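Local coordinates for protein type III Pentaketide Synthase (Neurospora crassa, PDB 3EUO) that probably makes pentaketide products by acyl transfer and chain extension, as a fungal type III polyketide synthase of the chalcone and stilbene synthase family, at residues L127-R132 / R168-A173; A148-A153 / V208-G213. All coordinates share one frame; numbering follows the deposited sequence.

Contact 1. Residues L127-R132 / R168-A173; sequences LGLSDR and RILVLA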
loop_
_atom_site.group_PDB
_atom_site.type_symbol
_atom_site.label_atom_id
_atom_site.label_comp_id
_atom_site.label_asym_id
_atom_site.label_seq_id
_atom_site.Cartn_x
_atom_site.Cartn_y
_atom_site.Cartn_z
ATOM N N LEU A 127 -18.996 5.001 -3.931
ATOM C CA LEU A 127 -19.055 6.457 -4.017
ATOM C C LEU A 127 -19.304 6.969 -5.441
ATOM O O LEU A 127 -19.622 8.148 -5.635
ATOM C CB LEU A 127 -17.760 7.082 -3.472
ATOM C CG LEU A 127 -17.465 6.940 -1.974
ATOM C CD1 LEU A 127 -16.017 7.335 -1.699
ATOM C CD2 LEU A 127 -18.416 7.794 -1.135
ATOM N N GLY A 128 -19.142 6.096 -6.431
ATOM C CA GLY A 128 -19.337 6.471 -7.830
ATOM C C GLY A 128 -18.209 7.329 -8.367
ATOM O O GLY A 128 -18.420 8.179 -9.236
ATOM N N LEU A 129 -16.993 7.103 -7.867
ATOM C CA LEU A 129 -15.827 7.865 -8.325
ATOM C C LEU A 129 -15.407 7.484 -9.742
ATOM O O LEU A 129 -15.871 6.480 -10.283
ATOM C CB LEU A 129 -14.659 7.718 -7.342
ATOM C CG LEU A 129 -14.960 8.114 -5.894
ATOM C CD1 LEU A 129 -13.686 8.096 -5.079
ATOM C CD2 LEU A 129 -15.621 9.487 -5.822
ATOM N N SER A 130 -14.541 8.302 -10.337
ATOM C CA SER A 130 -14.115 8.154 -11.730
ATOM C C SER A 130 -13.480 6.795 -12.026
ATOM O O SER A 130 -12.740 6.260 -11.206
ATOM C CB SER A 130 -13.119 9.263 -12.079
ATOM O OG SER A 130 -12.663 9.148 -13.419
ATOM N N ASP A 131 -13.755 6.247 -13.205
ATOM C CA ASP A 131 -13.047 5.041 -13.644
ATOM C C ASP A 131 -11.566 5.328 -13.902
ATOM O O ASP A 131 -10.774 4.399 -14.061
ATOM C CB ASP A 131 -13.703 4.442 -14.890
ATOM C CG ASP A 131 -13.489 5.287 -16.125
ATOM O OD1 ASP A 131 -13.603 6.524 -16.021
ATOM O OD2 ASP A 131 -13.218 4.713 -17.207
ATOM N N ARG A 132 -11.198 6.610 -13.924
ATOM C CA ARG A 132 -9.800 7.027 -14.114
ATOM C C ARG A 132 -9.139 7.578 -12.836
ATOM O O ARG A 132 -8.041 8.149 -12.883
ATOM C CB ARG A 132 -9.680 8.034 -15.265
ATOM C CG ARG A 132 -10.037 7.450 -16.642
ATOM C CD ARG A 132 -9.069 7.927 -17.740
ATOM N NE ARG A 132 -7.677 7.535 -17.452
ATOM C CZ ARG A 132 -6.742 8.350 -16.956
ATOM N NH1 ARG A 132 -7.009 9.631 -16.706
ATOM N NH2 ARG A 132 -5.527 7.889 -16.720
ATOM N N ARG A 168 -8.074 17.093 -6.053
ATOM C CA ARG A 168 -8.952 16.908 -4.910
ATOM C C ARG A 168 -8.794 15.458 -4.492
ATOM O O ARG A 168 -9.224 14.547 -5.214
ATOM C CB ARG A 168 -10.411 17.186 -5.291
ATOM C CG ARG A 168 -10.639 18.535 -5.993
ATOM C CD ARG A 168 -10.509 19.743 -5.041
ATOM N NE ARG A 168 -10.863 20.980 -5.745
ATOM C CZ ARG A 168 -10.009 21.744 -6.428
ATOM N NH1 ARG A 168 -8.721 21.429 -6.502
ATOM N NH2 ARG A 168 -10.452 22.829 -7.049
ATOM N N ILE A 169 -8.175 15.238 -3.334
ATOM C CA ILE A 169 -7.797 13.883 -2.948
ATOM C C ILE A 169 -8.590 13.374 -1.752
ATOM O O ILE A 169 -8.586 13.990 -0.688
ATOM C CB ILE A 169 -6.277 13.766 -2.680
ATOM C CG1 ILE A 169 -5.492 14.293 -3.897
ATOM C CG2 ILE A 169 -5.908 12.312 -2.311
ATOM C CD1 ILE A 169 -4.008 13.949 -3.919
ATOM N N LEU A 170 -9.271 12.243 -1.938
ATOM C CA LEU A 170 -9.919 11.562 -0.832
ATOM C C LEU A 170 -8.849 10.804 -0.060
ATOM O O LEU A 170 -8.258 9.856 -0.588
ATOM C CB LEU A 170 -11.011 10.596 -1.326
ATOM C CG LEU A 170 -11.722 9.745 -0.258
ATOM C CD1 LEU A 170 -12.321 10.601 0.865
ATOM C CD2 LEU A 170 -12.796 8.880 -0.872
ATOM N N VAL A 171 -8.616 11.222 1.183
ATOM C CA VAL A 171 -7.651 10.561 2.071
ATOM C C VAL A 171 -8.421 9.763 3.118
ATOM O O VAL A 171 -9.171 10.335 3.907
ATOM C CB VAL A 171 -6.721 11.564 2.780
ATOM C CG1 VAL A 171 -5.500 10.833 3.364
ATOM C CG2 VAL A 171 -6.268 12.669 1.822
ATOM N N LEU A 172 -8.218 8.449 3.138
ATOM C CA LEU A 172 -9.120 7.564 3.874
ATOM C C LEU A 172 -8.385 6.542 4.740
ATOM O O LEU A 172 -7.435 5.915 4.287
ATOM C CB LEU A 172 -10.057 6.839 2.888
ATOM C CG LEU A 172 -11.018 5.755 3.416
ATOM C CD1 LEU A 172 -12.114 6.362 4.286
ATOM C CD2 LEU A 172 -11.622 4.945 2.260
ATOM N N ALA A 173 -8.848 6.377 5.977
ATOM C CA ALA A 173 -8.350 5.310 6.853
ATOM C C ALA A 173 -9.508 4.477 7.370
ATOM O O ALA A 173 -10.527 5.019 7.813
ATOM C CB ALA A 173 -7.561 5.889 8.008
#
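Leu-127 and Leu-129 meet Leu-170 in a small, buried, wholly apolar contact. It lies between the C-terminal end of helix 119-127, with the loop after it, and strand 168-175 of the large mixed sheet. The backbones stay well apart, with Leu-129 CA and Leu-170 CA 10.2 Å from each other, so leucine methyls bridge the gap. Only 80 Å² is buried between the two segments.

Leu-127 and Leu-170 reach toward each other tip to tip, and Leu-127 CD1 comes to 3.7 Å from Leu-170 CD2. Leu-170 CD2 also faces Leu-129 CD1 at 4.4 Å, a looser approach. One methyl of the strand is thus shared by two leucines of segment 127-132. Leu-170 extends this branch off the sheet with CG opposite the backbone N (chi1 176°).

Gly-128 sits between the two leucines and ends the helix in a Schellman motif. Its positive phi of 74° turns the chain, and the CB atoms of Leu-127 and Leu-129 are both directed at the strand. Further on, Ser-130 OG accepts a bond from Arg-132 N (3.0 Å) in an ST turn. This turn belongs to the loop and does not touch the strand. Within this turn, Asp-131 packs on Arg-232 of the second subunit.

Helix 70-96 borders the contact, where Ser-89 touches both Leu-127 and Leu-170. Met-106 of the adjacent parallel strand 105-109 lies against Leu-129 and Leu-170. On the other side in the sheet order runs antiparallel strand 204-211, whose Ala-207 and Ile-209 also touch Leu-170.

Contact 2. Residues A148-A153 / V208-G213; sequences AALRTA and VILSNG
Leu-150 and Ala-153 of helix 145-162 pack on Val-208 and Leu-210 of strand 204-211. The helix segment runs nearly along the strand, at 24° between their directions, with the axes 9.7 Å apart. This is helix-on-sheet packing of the thiolase-like fold, buried, with apolar side chains on both segments.

Leu-210 contributes the largest share. Its CG is anti to the backbone N (chi1 -169°), which sends both methyls up to the helix. Leu-210 CD2 comes in beside Ala-153, 3.7 Å from the backbone atom Ala-153 C and 3.9 Å from Ala-153 CB. The small alanine lets the methyl approach the helix backbone itself. Leu-210 CD1, the other branch, lies 4.3 Å from Leu-150 CD1.

Leu-150 does not aim its CB at the strand. An extended chi1 of -172° carries its end closer. There Leu-150 CD1 meets Val-208 CG2 at 4.0 Å, and the two side chains cross at about a right angle. In Val-208, CG2 lies between the backbone N and the carbonyl carbon and is the methyl offered to the helix.

Within the helix, Ala-148 O takes two bonds, from Thr-152 N at 3.0 Å and from Thr-152 OG1 at 2.9 Å. They arrive from opposite faces of the carbonyl plane. The hydroxyl is thereby held against its own helix.

Val-171 of neighbouring strand 168-175 touches Ala-149 and Ala-153. Ile-5 of strand 4-11 lies against Val-208 and Leu-210, and Leu-226 of strand 224-233 against Leu-150. Ile-209 faces the other way, onto helix 70-96.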
loop_
_atom_site.group_PDB
_atom_site.type_symbol
_atom_site.label_atom_id
_atom_site.label_comp_id
_atom_site.label_asym_id
_atom_site.label_seq_id
_atom_site.Cartn_x
_atom_site.Cartn_y
_atom_site.Cartn_z
ATOM N N ALA A 148 0.520 9.445 7.423
ATOM C CA ALA A 148 1.291 9.022 6.248
ATOM C C ALA A 148 0.488 9.216 4.958
ATOM O O ALA A 148 1.023 9.682 3.943
ATOM C CB ALA A 148 1.768 7.567 6.380
ATOM N N ALA A 149 -0.794 8.858 5.003
ATOM C CA ALA A 149 -1.677 9.056 3.860
ATOM C C ALA A 149 -1.827 10.541 3.543
ATOM O O ALA A 149 -1.798 10.929 2.378
ATOM C CB ALA A 149 -3.043 8.409 4.119
ATOM N N LEU A 150 -1.965 11.366 4.582
ATOM C CA LEU A 150 -2.073 12.809 4.391
ATOM C C LEU A 150 -0.840 13.403 3.691
ATOM O O LEU A 150 -0.980 14.213 2.776
ATOM C CB LEU A 150 -2.325 13.533 5.725
ATOM C CG LEU A 150 -2.634 15.031 5.622
ATOM C CD1 LEU A 150 -3.962 15.299 4.902
ATOM C CD2 LEU A 150 -2.617 15.673 7.002
ATOM N N ARG A 151 0.348 12.994 4.132
ATOM C CA ARG A 151 1.603 13.498 3.571
ATOM C C ARG A 151 1.779 13.026 2.127
ATOM O O ARG A 151 2.227 13.787 1.252
ATOM C CB ARG A 151 2.778 13.043 4.448
ATOM C CG ARG A 151 4.169 13.393 3.903
ATOM C CD ARG A 151 5.293 12.981 4.871
ATOM N NE ARG A 151 5.140 11.607 5.345
ATOM C CZ ARG A 151 5.384 10.527 4.606
ATOM N NH1 ARG A 151 5.808 10.660 3.353
ATOM N NH2 ARG A 151 5.198 9.314 5.121
ATOM N N THR A 152 1.426 11.768 1.880
ATOM C CA THR A 152 1.464 11.214 0.532
ATOM C C THR A 152 0.506 11.997 -0.369
ATOM O O THR A 152 0.893 12.416 -1.451
ATOM C CB THR A 152 1.121 9.721 0.523
ATOM O OG1 THR A 152 2.068 9.023 1.345
ATOM C CG2 THR A 152 1.182 9.158 -0.904
ATOM N N ALA A 153 -0.722 12.210 0.104
ATOM C CA ALA A 153 -1.691 13.055 -0.601
ATOM C C ALA A 153 -1.156 14.462 -0.896
ATOM O O ALA A 153 -1.418 15.005 -1.968
ATOM C CB ALA A 153 -2.993 13.142 0.170
ATOM N N VAL A 208 -10.487 12.669 5.035
ATOM C CA VAL A 208 -10.396 14.092 4.735
ATOM C C VAL A 208 -10.302 14.287 3.227
ATOM O O VAL A 208 -9.905 13.380 2.489
ATOM C CB VAL A 208 -9.205 14.812 5.444
ATOM C CG1 VAL A 208 -9.283 14.635 6.968
ATOM C CG2 VAL A 208 -7.854 14.335 4.905
ATOM N N ILE A 209 -10.697 15.473 2.773
ATOM C CA ILE A 209 -10.414 15.894 1.414
ATOM C C ILE A 209 -9.245 16.860 1.469
ATOM O O ILE A 209 -9.301 17.856 2.198
ATOM C CB ILE A 209 -11.618 16.610 0.762
ATOM C CG1 ILE A 209 -12.852 15.687 0.756
ATOM C CG2 ILE A 209 -11.225 17.106 -0.630
ATOM C CD1 ILE A 209 -12.651 14.362 -0.014
ATOM N N LEU A 210 -8.174 16.536 0.746
ATOM C CA LEU A 210 -7.055 17.466 0.583
ATOM C C LEU A 210 -7.094 18.038 -0.822
ATOM O O LEU A 210 -7.056 17.289 -1.807
ATOM C CB LEU A 210 -5.703 16.792 0.832
ATOM C CG LEU A 210 -4.495 17.737 0.951
ATOM C CD1 LEU A 210 -4.572 18.603 2.224
ATOM C CD2 LEU A 210 -3.187 16.954 0.928
ATOM N N SER A 211 -7.174 19.363 -0.905
ATOM C CA SER A 211 -7.205 20.070 -2.182
ATOM C C SER A 211 -5.912 20.840 -2.406
ATOM O O SER A 211 -5.302 21.319 -1.446
ATOM C CB SER A 211 -8.384 21.052 -2.201
ATOM O OG SER A 211 -8.374 21.826 -3.394
ATOM N N ASN A 212 -5.512 20.987 -3.671
ATOM C CA ASN A 212 -4.373 21.843 -4.021
ATOM C C ASN A 212 -4.783 23.265 -4.430
ATOM O O ASN A 212 -3.958 24.037 -4.923
ATOM C CB ASN A 212 -3.503 21.201 -5.111
ATOM C CG ASN A 212 -4.147 21.256 -6.487
ATOM O OD1 ASN A 212 -5.329 21.585 -6.624
ATOM N ND2 ASN A 212 -3.365 20.928 -7.523
ATOM N N GLY A 213 -6.063 23.587 -4.257
ATOM C CA GLY A 213 -6.545 24.959 -4.470
ATOM C C GLY A 213 -6.686 25.411 -5.921
ATOM O O GLY A 213 -7.295 26.458 -6.193
#

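Overall arrangement
From the N terminus, the chain first passes through 127-132, at the end of helix 119-127, and then forms helix 145-162 with segment 148-153. It next enters strand 168-175, where contact 1 closes its loop. Strand 204-211 follows, and there contact 2 closes the second loop, back to the helix. The segments alternate, so the two loops cross. Their centres are 12 Å apart. The strands are antiparallel neighbours in one sheet, joined by probable hydrogen bonds from Ile-169 N to Leu-210 O and from Val-171 N to Val-208 O. Contact 1 ties the end of helix 119-127 and the loop after it to this sheet, and contact 2 ties on helix 145-162. Segments 127-132 and 148-153 also touch the second subunit.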